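Local coordinates for capsid protein (Macrobrachium rosenbergii nodavirus, PDB 5YKU) that forms the protruding domain of a shrimp nodavirus capsid, the part that builds the dimeric spikes on the particle surface, at residues I16-P21 with P110-Y115; Q31-L36 with A96-V101; F42-Y47 with I86-N91; Q57-T62 with L100-Q105. All blocks are in the same frame, centred on the assembly; numbering follows the deposited sequence.

Contact 1 (I16-P21 with P110-Y115)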
loop_
_atom_site.group_PDB
_atom_site.type_symbol
_atom_site.label_atom_id
_atom_site.label_comp_id
_atom_site.label_asym_id
_atom_site.label_seq_id
_atom_site.Cartn_x
_atom_site.Cartn_y
_atom_site.Cartn_z
ATOM N N ILE A 16 -7.687 -5.723 -0.153
ATOM C CA ILE A 16 -7.456 -4.573 -1.044
ATOM C C ILE A 16 -7.929 -3.338 -0.378
ATOM O O ILE A 16 -8.827 -3.340 0.520
ATOM C CB ILE A 16 -8.047 -4.764 -2.431
ATOM C CG1 ILE A 16 -9.585 -5.001 -2.325
ATOM C CG2 ILE A 16 -7.377 -5.892 -3.161
ATOM C CD1 ILE A 16 -10.305 -4.927 -3.655
ATOM N N GLY A 17 -7.363 -2.211 -0.719
ATOM C CA GLY A 17 -7.803 -0.967 -0.231
ATOM C C GLY A 17 -7.297 0.198 -1.005
ATOM O O GLY A 17 -6.569 0.085 -1.992
ATOM N N ASN A 18 -7.751 1.382 -0.638
ATOM C CA ASN A 18 -7.445 2.648 -1.275
ATOM C C ASN A 18 -6.590 3.489 -0.402
ATOM O O ASN A 18 -6.790 3.610 0.811
ATOM C CB ASN A 18 -8.752 3.397 -1.546
ATOM C CG ASN A 18 -9.587 2.727 -2.544
ATOM O OD1 ASN A 18 -9.169 2.054 -3.464
ATOM N ND2 ASN A 18 -10.898 2.988 -2.446
ATOM N N TRP A 19 -5.588 4.106 -1.001
ATOM C CA TRP A 19 -4.854 5.182 -0.359
ATOM C C TRP A 19 -5.674 6.463 -0.404
ATOM O O TRP A 19 -6.183 6.829 -1.470
ATOM C CB TRP A 19 -3.512 5.421 -1.112
ATOM C CG TRP A 19 -2.593 4.258 -1.105
ATOM C CD1 TRP A 19 -2.209 3.533 -2.200
ATOM C CD2 TRP A 19 -1.949 3.644 0.012
ATOM N NE1 TRP A 19 -1.363 2.533 -1.836
ATOM C CE2 TRP A 19 -1.171 2.553 -0.471
ATOM C CE3 TRP A 19 -1.976 3.870 1.390
ATOM C CZ2 TRP A 19 -0.401 1.758 0.348
ATOM C CZ3 TRP A 19 -1.202 3.087 2.206
ATOM C CH2 TRP A 19 -0.386 2.061 1.709
ATOM N N VAL A 20 -5.832 7.111 0.734
ATOM C CA VAL A 20 -6.580 8.354 0.754
ATOM C C VAL A 20 -5.981 9.369 -0.243
ATOM O O VAL A 20 -4.762 9.572 -0.156
ATOM C CB VAL A 20 -6.547 8.886 2.167
ATOM C CG1 VAL A 20 -7.237 10.262 2.241
ATOM C CG2 VAL A 20 -7.251 7.962 3.178
ATOM N N PRO A 21 -6.757 9.975 -1.101
ATOM C CA PRO A 21 -6.186 10.962 -2.034
ATOM C C PRO A 21 -5.718 12.225 -1.357
ATOM O O PRO A 21 -6.227 12.610 -0.294
ATOM C CB PRO A 21 -7.282 11.228 -2.984
ATOM C CG PRO A 21 -8.236 10.049 -2.885
ATOM C CD PRO A 21 -8.149 9.678 -1.441
ATOM N N PRO A 110 -9.433 13.617 -7.209
ATOM C CA PRO A 110 -8.502 12.593 -7.614
ATOM C C PRO A 110 -8.965 11.191 -7.201
ATOM O O PRO A 110 -9.415 11.030 -6.083
ATOM C CB PRO A 110 -7.251 13.001 -6.848
ATOM C CG PRO A 110 -7.729 13.844 -5.783
ATOM C CD PRO A 110 -8.881 14.537 -6.275
ATOM N N LYS A 111 -8.805 10.253 -8.116
ATOM C CA LYS A 111 -9.169 8.874 -7.790
ATOM C C LYS A 111 -8.099 8.224 -6.927
ATOM O O LYS A 111 -6.883 8.450 -7.187
ATOM C CB LYS A 111 -9.376 8.057 -9.020
ATOM C CG LYS A 111 -10.484 8.651 -9.911
ATOM C CD LYS A 111 -10.775 7.803 -11.068
ATOM C CE LYS A 111 -11.894 8.386 -11.958
ATOM N NZ LYS A 111 -11.423 9.580 -12.709
ATOM N N PRO A 112 -8.410 7.433 -5.963
ATOM C CA PRO A 112 -7.396 6.804 -5.120
ATOM C C PRO A 112 -6.507 5.858 -5.909
ATOM O O PRO A 112 -6.928 5.212 -6.866
ATOM C CB PRO A 112 -8.168 6.039 -4.084
ATOM C CG PRO A 112 -9.559 6.709 -4.054
ATOM C CD PRO A 112 -9.799 7.211 -5.413
ATOM N N TYR A 113 -5.250 5.806 -5.489
ATOM C CA TYR A 113 -4.406 4.675 -5.857
ATOM C C TYR A 113 -4.721 3.546 -4.920
ATOM O O TYR A 113 -5.314 3.721 -3.817
ATOM C CB TYR A 113 -2.953 5.107 -5.845
ATOM C CG TYR A 113 -2.609 5.980 -7.054
ATOM C CD1 TYR A 113 -2.759 5.441 -8.334
ATOM C CD2 TYR A 113 -2.122 7.244 -6.935
ATOM C CE1 TYR A 113 -2.438 6.188 -9.502
ATOM C CE2 TYR A 113 -1.797 8.020 -8.073
ATOM C CZ TYR A 113 -1.984 7.472 -9.330
ATOM O OH TYR A 113 -1.681 8.159 -10.465
ATOM N N GLN A 114 -4.351 2.320 -5.324
ATOM C CA GLN A 114 -4.930 1.053 -4.802
ATOM C C GLN A 114 -3.854 0.093 -4.425
ATOM O O GLN A 114 -2.813 -0.006 -5.069
ATOM C CB GLN A 114 -5.798 0.455 -5.910
ATOM C CG GLN A 114 -6.986 1.380 -6.318
ATOM C CD GLN A 114 -7.407 1.128 -7.723
ATOM O OE1 GLN A 114 -6.614 1.213 -8.689
ATOM N NE2 GLN A 114 -8.670 0.861 -7.960
ATOM N N TYR A 115 -4.080 -0.659 -3.374
ATOM C CA TYR A 115 -3.129 -1.585 -2.843
ATOM C C TYR A 115 -3.742 -2.927 -2.525
ATOM O O TYR A 115 -4.950 -3.072 -2.325
ATOM C CB TYR A 115 -2.421 -1.006 -1.594
ATOM C CG TYR A 115 -3.314 -0.910 -0.389
ATOM C CD1 TYR A 115 -3.650 -2.011 0.376
ATOM C CD2 TYR A 115 -3.788 0.342 0.024
ATOM C CE1 TYR A 115 -4.443 -1.817 1.540
ATOM C CE2 TYR A 115 -4.624 0.508 1.067
ATOM C CZ TYR A 115 -4.920 -0.585 1.840
ATOM O OH TYR A 115 -5.779 -0.412 2.946
HETATM O O HOH W 1 -7.381 1.721 2.931
HETATM O O HOH W 2 -10.442 2.118 -5.870
HETATM O O HOH W 3 -4.628 7.919 -3.492
#
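The Tyr115 ring lies between Gly17 and the indole of Trp19. Gly17 CA sits over the tyrosine ring, 3.8 Å from its centroid, a CH-pi contact made by the glycine CA. Toward Trp19 the two rings meet obliquely, with planes 49° apart. Tyr115 CD2 stands over the centre of the indole and comes to 3.5 Å from Trp19 CE2. The tyrosine CG lies between the backbone N and the carbonyl carbon (chi1 71°), and the ring lies over Gly17.

Three backbone bonds join the segments. Gly17 and Tyr115 form a hydrogen-bonded antiparallel pair, with Gly17 N to Tyr115 O at 3.0 Å and Tyr115 N to Gly17 O at 2.9 Å. Trp19 N reaches Tyr113 O at 2.9 Å, beyond the non-hydrogen-bonded pair Asn18 and Gln114. Further on, Pro21 CG packs on Pro112 CG at 3.8 Å. Water bridges tie the polar groups: one joins Asn18 O to Tyr115 OH, one joins Asn18 OD1 to Gln114 NE2, and one joins Trp19 O to Tyr113 N.

In the next shell, Tyr74 OH bonds to Trp19 NE1 and to Gln114 O. Gln114 OE1 bonds to Asp49 N. Gln31 holds Asn18 O and Val20 N through its amide. The contact continues the antiparallel ladder of strands 10-18 and 114-121, the former outermost within the chain, and brings Trp19 into the core of the all-beta protruding domain.

Contact 2 (Q31-L36 with A96-V101); sequences QDITGL and ATFTLV
Asp32 CG and Thr97 OG1 each stand anti to their own carbonyl carbon (chi1 -67° and -61°), and the two side chains run side by side. Thr97 OG1 donates to Asp32 OD1 at 2.6 Å, coming from above the carboxylate plane. This short bond fixes the threonine hydroxyl and one carboxylate oxygen. The Asp32 side chain is also about 4 Å from a bound zinc ion.

Ile33 CG1 takes the same setting on the other face of the sheet, and the extended end of the chain carries CD1 to Phe98 CE1 at 3.6 Å. The isoleucine approaches the ring obliquely. Gln31 O lies at the edge of that ring, in its plane, while Leu100 CD1 touches Gln31 CB at 3.9 Å.

These residues belong to an antiparallel ladder that joins the outermost strand 26-33 to strand 96-104. Gln31 with Phe98 and Ile33 with Ala96 are hydrogen-bonded pairs, and Asp32 with Thr97 is the non-hydrogen-bonded pair between them. Phe98 N meets Gln31 O at 2.9 Å, and Ile33 N meets Ala96 O at 2.9 Å. The faces differ in character: Asp32 and Thr97 make the polar one. Ile33, Ala96 and Phe98 are buried on the other face, which Gln31 shares.

Trp19 and Phe88 each meet the Phe98 ring edge-to-face.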
loop_
_atom_site.group_PDB
_atom_site.type_symbol
_atom_site.label_atom_id
_atom_site.label_comp_id
_atom_site.label_asym_id
_atom_site.label_seq_id
_atom_site.Cartn_x
_atom_site.Cartn_y
_atom_site.Cartn_z
ATOM N N GLN A 31 -1.007 7.401 6.446
ATOM C CA GLN A 31 -2.215 6.572 6.504
ATOM C C GLN A 31 -1.924 5.380 7.324
ATOM O O GLN A 31 -0.909 4.685 7.107
ATOM C CB GLN A 31 -2.669 6.141 5.130
ATOM C CG GLN A 31 -3.970 5.389 5.097
ATOM C CD GLN A 31 -4.535 5.234 3.719
ATOM O OE1 GLN A 31 -4.288 6.062 2.842
ATOM N NE2 GLN A 31 -5.337 4.258 3.460
ATOM N N ASP A 32 -2.788 5.021 8.255
ATOM C CA ASP A 32 -2.712 3.787 9.014
ATOM C C ASP A 32 -3.583 2.743 8.456
ATOM O O ASP A 32 -4.815 2.947 8.355
ATOM C CB ASP A 32 -3.124 4.073 10.519
ATOM C CG ASP A 32 -2.221 4.916 11.258
ATOM O OD1 ASP A 32 -1.138 5.286 10.819
ATOM O OD2 ASP A 32 -2.535 5.179 12.500
ATOM N N ILE A 33 -3.022 1.668 7.976
ATOM C CA ILE A 33 -3.801 0.490 7.582
ATOM C C ILE A 33 -4.114 -0.238 8.844
ATOM O O ILE A 33 -3.232 -0.445 9.718
ATOM C CB ILE A 33 -3.046 -0.378 6.579
ATOM C CG1 ILE A 33 -2.799 0.391 5.289
ATOM C CG2 ILE A 33 -3.766 -1.688 6.275
ATOM C CD1 ILE A 33 -2.174 -0.386 4.120
ATOM N N THR A 34 -5.338 -0.679 9.014
ATOM C CA THR A 34 -5.807 -1.273 10.278
ATOM C C THR A 34 -6.503 -2.592 9.979
ATOM O O THR A 34 -6.727 -2.963 8.846
ATOM C CB THR A 34 -6.666 -0.246 11.014
ATOM O OG1 THR A 34 -6.933 -0.621 12.378
ATOM C CG2 THR A 34 -7.991 -0.185 10.280
ATOM N N GLY A 35 -6.771 -3.336 11.075
ATOM C CA GLY A 35 -7.468 -4.568 10.946
ATOM C C GLY A 35 -6.630 -5.765 10.562
ATOM O O GLY A 35 -7.137 -6.762 10.052
ATOM N N LEU A 36 -5.316 -5.653 10.637
ATOM C CA LEU A 36 -4.388 -6.738 10.253
ATOM C C LEU A 36 -4.143 -7.593 11.462
ATOM O O LEU A 36 -4.302 -7.138 12.602
ATOM C CB LEU A 36 -3.072 -6.149 9.786
ATOM C CG LEU A 36 -3.160 -5.228 8.612
ATOM C CD1 LEU A 36 -1.783 -4.558 8.399
ATOM C CD2 LEU A 36 -3.612 -5.934 7.382
ATOM N N ALA A 96 -0.366 -0.675 10.548
ATOM C CA ALA A 96 0.909 -0.225 10.016
ATOM C C ALA A 96 0.722 1.150 9.442
ATOM O O ALA A 96 -0.267 1.389 8.750
ATOM C CB ALA A 96 1.443 -1.220 8.987
ATOM N N THR A 97 1.650 2.033 9.697
ATOM C CA THR A 97 1.590 3.386 9.224
ATOM C C THR A 97 2.482 3.549 8.026
ATOM O O THR A 97 3.628 3.115 8.002
ATOM C CB THR A 97 2.047 4.365 10.296
ATOM O OG1 THR A 97 1.176 4.256 11.446
ATOM C CG2 THR A 97 2.023 5.811 9.832
ATOM N N PHE A 98 1.986 4.187 7.007
ATOM C CA PHE A 98 2.669 4.536 5.739
ATOM C C PHE A 98 2.745 5.999 5.524
ATOM O O PHE A 98 1.837 6.729 5.919
ATOM C CB PHE A 98 1.918 3.885 4.542
ATOM C CG PHE A 98 1.916 2.380 4.639
ATOM C CD1 PHE A 98 0.963 1.716 5.443
ATOM C CD2 PHE A 98 2.801 1.618 3.945
ATOM C CE1 PHE A 98 1.013 0.334 5.587
ATOM C CE2 PHE A 98 2.826 0.239 4.094
ATOM C CZ PHE A 98 1.937 -0.406 4.914
ATOM N N THR A 99 3.824 6.404 4.906
ATOM C CA THR A 99 4.028 7.799 4.490
ATOM C C THR A 99 3.861 7.918 3.015
ATOM O O THR A 99 4.508 7.159 2.237
ATOM C CB THR A 99 5.398 8.320 4.889
ATOM O OG1 THR A 99 5.426 8.351 6.346
ATOM C CG2 THR A 99 5.618 9.755 4.436
ATOM N N LEU A 100 2.991 8.732 2.554
ATOM C CA LEU A 100 2.665 9.035 1.207
ATOM C C LEU A 100 3.192 10.371 0.797
ATOM O O LEU A 100 3.015 11.367 1.493
ATOM C CB LEU A 100 1.170 9.001 0.928
ATOM C CG LEU A 100 0.444 7.654 1.219
ATOM C CD1 LEU A 100 0.004 7.614 2.693
ATOM C CD2 LEU A 100 -0.722 7.444 0.307
ATOM N N VAL A 101 3.913 10.453 -0.301
ATOM C CA VAL A 101 4.406 11.689 -0.892
ATOM C C VAL A 101 3.777 11.820 -2.263
ATOM O O VAL A 101 3.979 10.905 -3.121
ATOM C CB VAL A 101 5.909 11.722 -0.948
ATOM C CG1 VAL A 101 6.388 13.029 -1.643
ATOM C CG2 VAL A 101 6.592 11.515 0.400
#

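Contact 3 (F42-Y47 with I86-N91); sequences FIIVPY and ISFQAN
Phe42 and Phe88 are paired across an antiparallel ladder of strands 41-47 and 81-89, inside the beta core of the protruding domain. Backbone bonds come in two pairs. Phe42 N gives to Phe88 O at 2.9 Å, and Phe88 N returns a bond to Phe42 O at 3.1 Å. Ile44 and Ile86 repeat this, with Ile86 N to Ile44 O at 2.9 Å. Ile43 and Ser87 form the non-hydrogen-bonded pair between them.

The aromatic contact includes a CH-pi interaction. Phe42 CB lies over the face of the Phe88 ring, 4.0 Å from its centroid. The two rings are nearly parallel, with planes 20° apart, but slid so far that they barely overlap. Phe88 CG is placed between its backbone N and carbonyl carbon (chi1 72°). The CE1 and CZ atoms of its ring reach Phe42 CB.

Aliphatic contacts continue the same buried face. Ile44 CG2 meets Ile86 CB at 3.6 Å and also approaches Phe88 CE1 obliquely. These two isoleucines lie side by side and point the same way. Phe98 packs on both isoleucines, so strand 96-104 helps cover this face. Leu36 and Ala96 add to the cover over Phe88.

On the opposite face Ile43 CD1 leans on Ser87 CB at 3.7 Å. Past the end of strand 81-89, Ala90 CB touches Phe42 CE2 at 3.9 Å.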
loop_
_atom_site.group_PDB
_atom_site.type_symbol
_atom_site.label_atom_id
_atom_site.label_comp_id
_atom_site.label_asym_id
_atom_site.label_seq_id
_atom_site.Cartn_x
_atom_site.Cartn_y
_atom_site.Cartn_z
ATOM N N PHE A 42 3.699 -9.352 6.332
ATOM C CA PHE A 42 2.953 -9.112 5.096
ATOM C C PHE A 42 3.852 -8.610 4.029
ATOM O O PHE A 42 4.970 -8.033 4.262
ATOM C CB PHE A 42 1.909 -8.046 5.337
ATOM C CG PHE A 42 0.896 -8.420 6.372
ATOM C CD1 PHE A 42 -0.237 -9.150 5.977
ATOM C CD2 PHE A 42 1.025 -8.066 7.715
ATOM C CE1 PHE A 42 -1.232 -9.482 6.928
ATOM C CE2 PHE A 42 0.085 -8.415 8.647
ATOM C CZ PHE A 42 -1.080 -9.129 8.279
ATOM N N ILE A 43 3.354 -8.704 2.787
ATOM C CA ILE A 43 3.834 -7.895 1.634
ATOM C C ILE A 43 2.677 -7.073 1.150
ATOM O O ILE A 43 1.566 -7.612 1.001
ATOM C CB ILE A 43 4.319 -8.862 0.520
ATOM C CG1 ILE A 43 5.546 -9.604 0.842
ATOM C CG2 ILE A 43 4.608 -8.055 -0.776
ATOM C CD1 ILE A 43 6.815 -8.776 0.970
ATOM N N ILE A 44 2.863 -5.813 0.882
ATOM C CA ILE A 44 1.847 -4.960 0.196
ATOM C C ILE A 44 2.411 -4.582 -1.170
ATOM O O ILE A 44 3.608 -4.182 -1.284
ATOM C CB ILE A 44 1.498 -3.751 1.090
ATOM C CG1 ILE A 44 0.414 -2.884 0.467
ATOM C CG2 ILE A 44 2.722 -2.913 1.487
ATOM C CD1 ILE A 44 -0.120 -1.867 1.398
ATOM N N VAL A 45 1.562 -4.714 -2.138
ATOM C CA VAL A 45 1.892 -4.382 -3.527
ATOM C C VAL A 45 0.875 -3.448 -4.118
ATOM O O VAL A 45 -0.280 -3.423 -3.662
ATOM C CB VAL A 45 1.948 -5.636 -4.452
ATOM C CG1 VAL A 45 3.024 -6.551 -3.959
ATOM C CG2 VAL A 45 0.619 -6.365 -4.531
ATOM N N PRO A 46 1.237 -2.605 -5.038
ATOM C CA PRO A 46 0.282 -1.796 -5.775
ATOM C C PRO A 46 -0.494 -2.600 -6.736
ATOM O O PRO A 46 0.009 -3.599 -7.258
ATOM C CB PRO A 46 1.150 -0.760 -6.458
ATOM C CG PRO A 46 2.463 -1.519 -6.726
ATOM C CD PRO A 46 2.601 -2.448 -5.559
ATOM N N TYR A 47 -1.691 -2.193 -7.026
ATOM C CA TYR A 47 -2.442 -2.680 -8.218
ATOM C C TYR A 47 -3.116 -1.492 -8.817
ATOM O O TYR A 47 -3.134 -0.397 -8.223
ATOM C CB TYR A 47 -3.407 -3.844 -7.909
ATOM C CG TYR A 47 -4.722 -3.471 -7.263
ATOM C CD1 TYR A 47 -5.844 -3.252 -8.085
ATOM C CD2 TYR A 47 -4.920 -3.369 -5.911
ATOM C CE1 TYR A 47 -7.082 -2.934 -7.549
ATOM C CE2 TYR A 47 -6.114 -3.043 -5.356
ATOM C CZ TYR A 47 -7.172 -2.807 -6.208
ATOM O OH TYR A 47 -8.412 -2.464 -5.615
ATOM N N ILE A 86 6.284 -3.292 -0.433
ATOM C CA ILE A 86 6.872 -3.109 0.938
ATOM C C ILE A 86 6.702 -4.400 1.708
ATOM O O ILE A 86 5.582 -4.967 1.711
ATOM C CB ILE A 86 6.210 -1.941 1.638
ATOM C CG1 ILE A 86 6.476 -0.617 0.867
ATOM C CG2 ILE A 86 6.670 -1.823 3.068
ATOM C CD1 ILE A 86 5.587 0.528 1.235
ATOM N N SER A 87 7.716 -4.865 2.404
ATOM C CA SER A 87 7.633 -5.884 3.401
ATOM C C SER A 87 7.538 -5.243 4.727
ATOM O O SER A 87 8.312 -4.344 5.031
ATOM C CB SER A 87 8.853 -6.742 3.312
ATOM O OG SER A 87 9.973 -6.005 3.629
ATOM N N PHE A 88 6.569 -5.665 5.525
ATOM C CA PHE A 88 6.362 -5.074 6.827
ATOM C C PHE A 88 5.691 -6.048 7.758
ATOM O O PHE A 88 5.034 -6.998 7.351
ATOM C CB PHE A 88 5.545 -3.770 6.739
ATOM C CG PHE A 88 4.105 -3.986 6.417
ATOM C CD1 PHE A 88 3.683 -4.186 5.125
ATOM C CD2 PHE A 88 3.186 -4.011 7.420
ATOM C CE1 PHE A 88 2.308 -4.438 4.852
ATOM C CE2 PHE A 88 1.833 -4.278 7.136
ATOM C CZ PHE A 88 1.410 -4.497 5.854
ATOM N N GLN A 89 5.763 -5.744 9.042
ATOM C CA GLN A 89 5.106 -6.483 10.090
ATOM C C GLN A 89 4.089 -5.545 10.715
ATOM O O GLN A 89 4.401 -4.386 11.011
ATOM C CB GLN A 89 6.114 -6.940 11.135
ATOM C CG GLN A 89 5.580 -7.805 12.263
ATOM C CD GLN A 89 6.759 -8.314 13.070
ATOM O OE1 GLN A 89 7.829 -8.557 12.540
ATOM N NE2 GLN A 89 6.620 -8.179 14.318
ATOM N N ALA A 90 2.839 -6.008 10.849
ATOM C CA ALA A 90 1.828 -5.225 11.594
ATOM C C ALA A 90 2.328 -5.082 13.046
ATOM O O ALA A 90 2.948 -5.974 13.611
ATOM C CB ALA A 90 0.456 -5.859 11.565
ATOM N N ASN A 91 1.934 -3.949 13.645
ATOM C CA ASN A 91 2.283 -3.694 15.063
ATOM C C ASN A 91 1.379 -4.523 15.957
ATOM O O ASN A 91 0.562 -5.329 15.528
ATOM C CB ASN A 91 2.312 -2.198 15.299
ATOM C CG ASN A 91 0.952 -1.593 15.337
ATOM O OD1 ASN A 91 -0.080 -2.272 15.349
ATOM N ND2 ASN A 91 0.954 -0.257 15.337
#

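Contact 4 (Q57-T62 with L100-Q105)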
loop_
_atom_site.group_PDB
_atom_site.type_symbol
_atom_site.label_atom_id
_atom_site.label_comp_id
_atom_site.label_asym_id
_atom_site.label_seq_id
_atom_site.Cartn_x
_atom_site.Cartn_y
_atom_site.Cartn_z
ATOM N N GLN A 57 -0.349 12.271 -11.944
ATOM C CA GLN A 57 -0.582 12.085 -10.529
ATOM C C GLN A 57 0.434 11.092 -10.000
ATOM O O GLN A 57 0.312 9.858 -10.164
ATOM C CB GLN A 57 -2.066 11.713 -10.288
ATOM C CG GLN A 57 -2.969 12.836 -10.706
ATOM C CD GLN A 57 -4.435 12.647 -10.487
ATOM O OE1 GLN A 57 -4.924 11.483 -10.407
ATOM N NE2 GLN A 57 -5.149 13.702 -10.404
ATOM N N LYS A 58 1.505 11.565 -9.391
ATOM C CA LYS A 58 2.581 10.758 -8.863
ATOM C C LYS A 58 2.411 10.521 -7.370
ATOM O O LYS A 58 2.153 11.482 -6.606
ATOM C CB LYS A 58 3.927 11.490 -9.043
ATOM C CG LYS A 58 5.136 10.627 -8.667
ATOM C CD LYS A 58 6.474 11.419 -8.798
ATOM C CE LYS A 58 7.626 10.582 -8.433
ATOM N NZ LYS A 58 8.837 11.488 -8.639
ATOM N N CYS A 59 2.544 9.268 -6.945
ATOM C CA CYS A 59 2.505 8.963 -5.517
ATOM C C CYS A 59 3.585 7.958 -5.190
ATOM O O CYS A 59 3.750 6.986 -5.941
ATOM C CB CYS A 59 1.099 8.360 -5.208
ATOM S SG CYS A 59 0.954 7.792 -3.476
ATOM N N THR A 60 4.287 8.216 -4.131
ATOM C CA THR A 60 5.337 7.325 -3.628
ATOM C C THR A 60 5.077 6.977 -2.204
ATOM O O THR A 60 4.745 7.923 -1.391
ATOM C CB THR A 60 6.727 7.975 -3.759
ATOM O OG1 THR A 60 6.903 8.495 -5.069
ATOM C CG2 THR A 60 7.807 7.023 -3.486
ATOM N N ILE A 61 5.182 5.740 -1.815
ATOM C CA ILE A 61 4.799 5.267 -0.475
ATOM C C ILE A 61 5.900 4.493 0.130
ATOM O O ILE A 61 6.505 3.630 -0.510
ATOM C CB ILE A 61 3.522 4.422 -0.529
ATOM C CG1 ILE A 61 2.496 5.299 -1.320
ATOM C CG2 ILE A 61 3.110 3.977 0.876
ATOM C CD1 ILE A 61 1.174 4.741 -1.265
ATOM N N THR A 62 6.159 4.760 1.427
ATOM C CA THR A 62 7.038 3.955 2.237
ATOM C C THR A 62 6.318 3.620 3.549
ATOM O O THR A 62 5.290 4.265 3.868
ATOM C CB THR A 62 8.372 4.693 2.494
ATOM O OG1 THR A 62 8.085 5.933 3.167
ATOM C CG2 THR A 62 9.156 4.906 1.267
ATOM N N LEU A 100 2.991 8.732 2.554
ATOM C CA LEU A 100 2.665 9.035 1.207
ATOM C C LEU A 100 3.192 10.371 0.797
ATOM O O LEU A 100 3.015 11.367 1.493
ATOM C CB LEU A 100 1.170 9.001 0.928
ATOM C CG LEU A 100 0.444 7.654 1.219
ATOM C CD1 LEU A 100 0.004 7.614 2.693
ATOM C CD2 LEU A 100 -0.722 7.444 0.307
ATOM N N VAL A 101 3.913 10.453 -0.301
ATOM C CA VAL A 101 4.406 11.689 -0.892
ATOM C C VAL A 101 3.777 11.820 -2.263
ATOM O O VAL A 101 3.979 10.905 -3.121
ATOM C CB VAL A 101 5.909 11.722 -0.948
ATOM C CG1 VAL A 101 6.388 13.029 -1.643
ATOM C CG2 VAL A 101 6.592 11.515 0.400
ATOM N N THR A 102 2.963 12.818 -2.436
ATOM C CA THR A 102 2.205 13.008 -3.681
ATOM C C THR A 102 2.628 14.247 -4.372
ATOM O O THR A 102 2.859 15.264 -3.773
ATOM C CB THR A 102 0.718 12.916 -3.501
ATOM O OG1 THR A 102 0.322 13.881 -2.508
ATOM C CG2 THR A 102 0.276 11.533 -3.001
ATOM N N ASP A 103 2.697 14.202 -5.683
ATOM C CA ASP A 103 3.038 15.306 -6.566
ATOM C C ASP A 103 2.135 15.138 -7.809
ATOM O O ASP A 103 2.374 14.298 -8.678
ATOM C CB ASP A 103 4.540 15.263 -6.939
ATOM C CG ASP A 103 4.898 16.322 -7.903
ATOM O OD1 ASP A 103 4.077 17.044 -8.450
ATOM O OD2 ASP A 103 6.125 16.282 -8.244
ATOM N N TYR A 104 1.024 15.826 -7.819
ATOM C CA TYR A 104 -0.006 15.734 -8.821
ATOM C C TYR A 104 -0.001 17.017 -9.633
ATOM O O TYR A 104 -0.106 18.098 -9.019
ATOM C CB TYR A 104 -1.380 15.492 -8.195
ATOM C CG TYR A 104 -1.718 14.150 -7.583
ATOM C CD1 TYR A 104 -0.725 13.240 -7.195
ATOM C CD2 TYR A 104 -3.047 13.779 -7.358
ATOM C CE1 TYR A 104 -1.046 12.022 -6.591
ATOM C CE2 TYR A 104 -3.362 12.589 -6.790
ATOM C CZ TYR A 104 -2.358 11.718 -6.357
ATOM O OH TYR A 104 -2.637 10.491 -5.768
ATOM N N GLN A 105 0.054 16.983 -10.930
ATOM C CA GLN A 105 0.001 18.246 -11.724
ATOM C C GLN A 105 -1.331 18.877 -11.598
ATOM O O GLN A 105 -1.457 20.093 -11.461
ATOM C CB GLN A 105 0.338 17.978 -13.141
ATOM C CG GLN A 105 0.274 19.251 -14.025
ATOM C CD GLN A 105 0.491 18.912 -15.446
ATOM O OE1 GLN A 105 -0.525 18.931 -16.221
ATOM N NE2 GLN A 105 1.595 18.576 -15.774
HETATM O O HOH W 4 8.154 14.263 -7.747
HETATM O O HOH W 5 5.752 10.951 -5.222
#
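An antiparallel ladder of five residue pairs joins strands 57-63 and 96-104, from Gln57 with Tyr104 to Ile61 with Leu100. Gln57 lies over the Tyr104 ring. Its CB stands above the ring centre, 3.5 Å from the centroid, a CH-pi contact. CG follows over the same ring, and the amide plane is only 26° from the ring plane. At the ring edge, in plane, Lys58 O comes to 3.2 Å from Tyr104 CE1.

Two hydrogen-bonded pairs hold the backbones. Lys58 O accepts Asp103 N at 2.9 Å, and Thr60 O accepts Val101 N at 2.9 Å. Lys58 N meets Asp103 O from well above the carbonyl plane. On the buried face, Cys59 SG rests on Thr102 CG2 at 3.8 Å, and Ile61 CD1 packs on Leu100 CD2 at 3.7 Å.

The face of Lys58, Thr60, Val101 and Asp103 is wetter. The all-anti lysine chain takes NZ to a water that also binds Asp103 OD2. A second water joins Thr60 OG1 to Val101 O. Outside the pair, Asp103 OD1 makes a salt bridge to Lys26 NZ, and Gln57 OE1 accepts from Arg50.

Lys58 NZ and Asp103 OD2 are 5.5 Å apart. The charged atoms do not touch; a water joins them, so any attraction is probably screened, while Asp103 OD1 pairs directly with Lys26.

From the N terminus, strand 10-18 comes first, and contact 1 joins residues 16-21 to 110-115, closing the longest loop. Strand 26-33 follows, and contact 2 ties it to strand 96-104. Contact 2 lies within the loop of contact 1, and contact 3, joining strands 41-47 and 81-89, lies within that of contact 2. Contact 4, also within the loop of contact 1, starts at strand 57-63, inside the loop of contact 3, but ends beyond it on strand 96-104, so the two cross. Contacts 2 and 4 use either side of strand 96-104 and share Leu100 and Val101. Trp19 bridges contact 1 to contact 4 through Ile61, and Phe88 links contact 3 to contact 2.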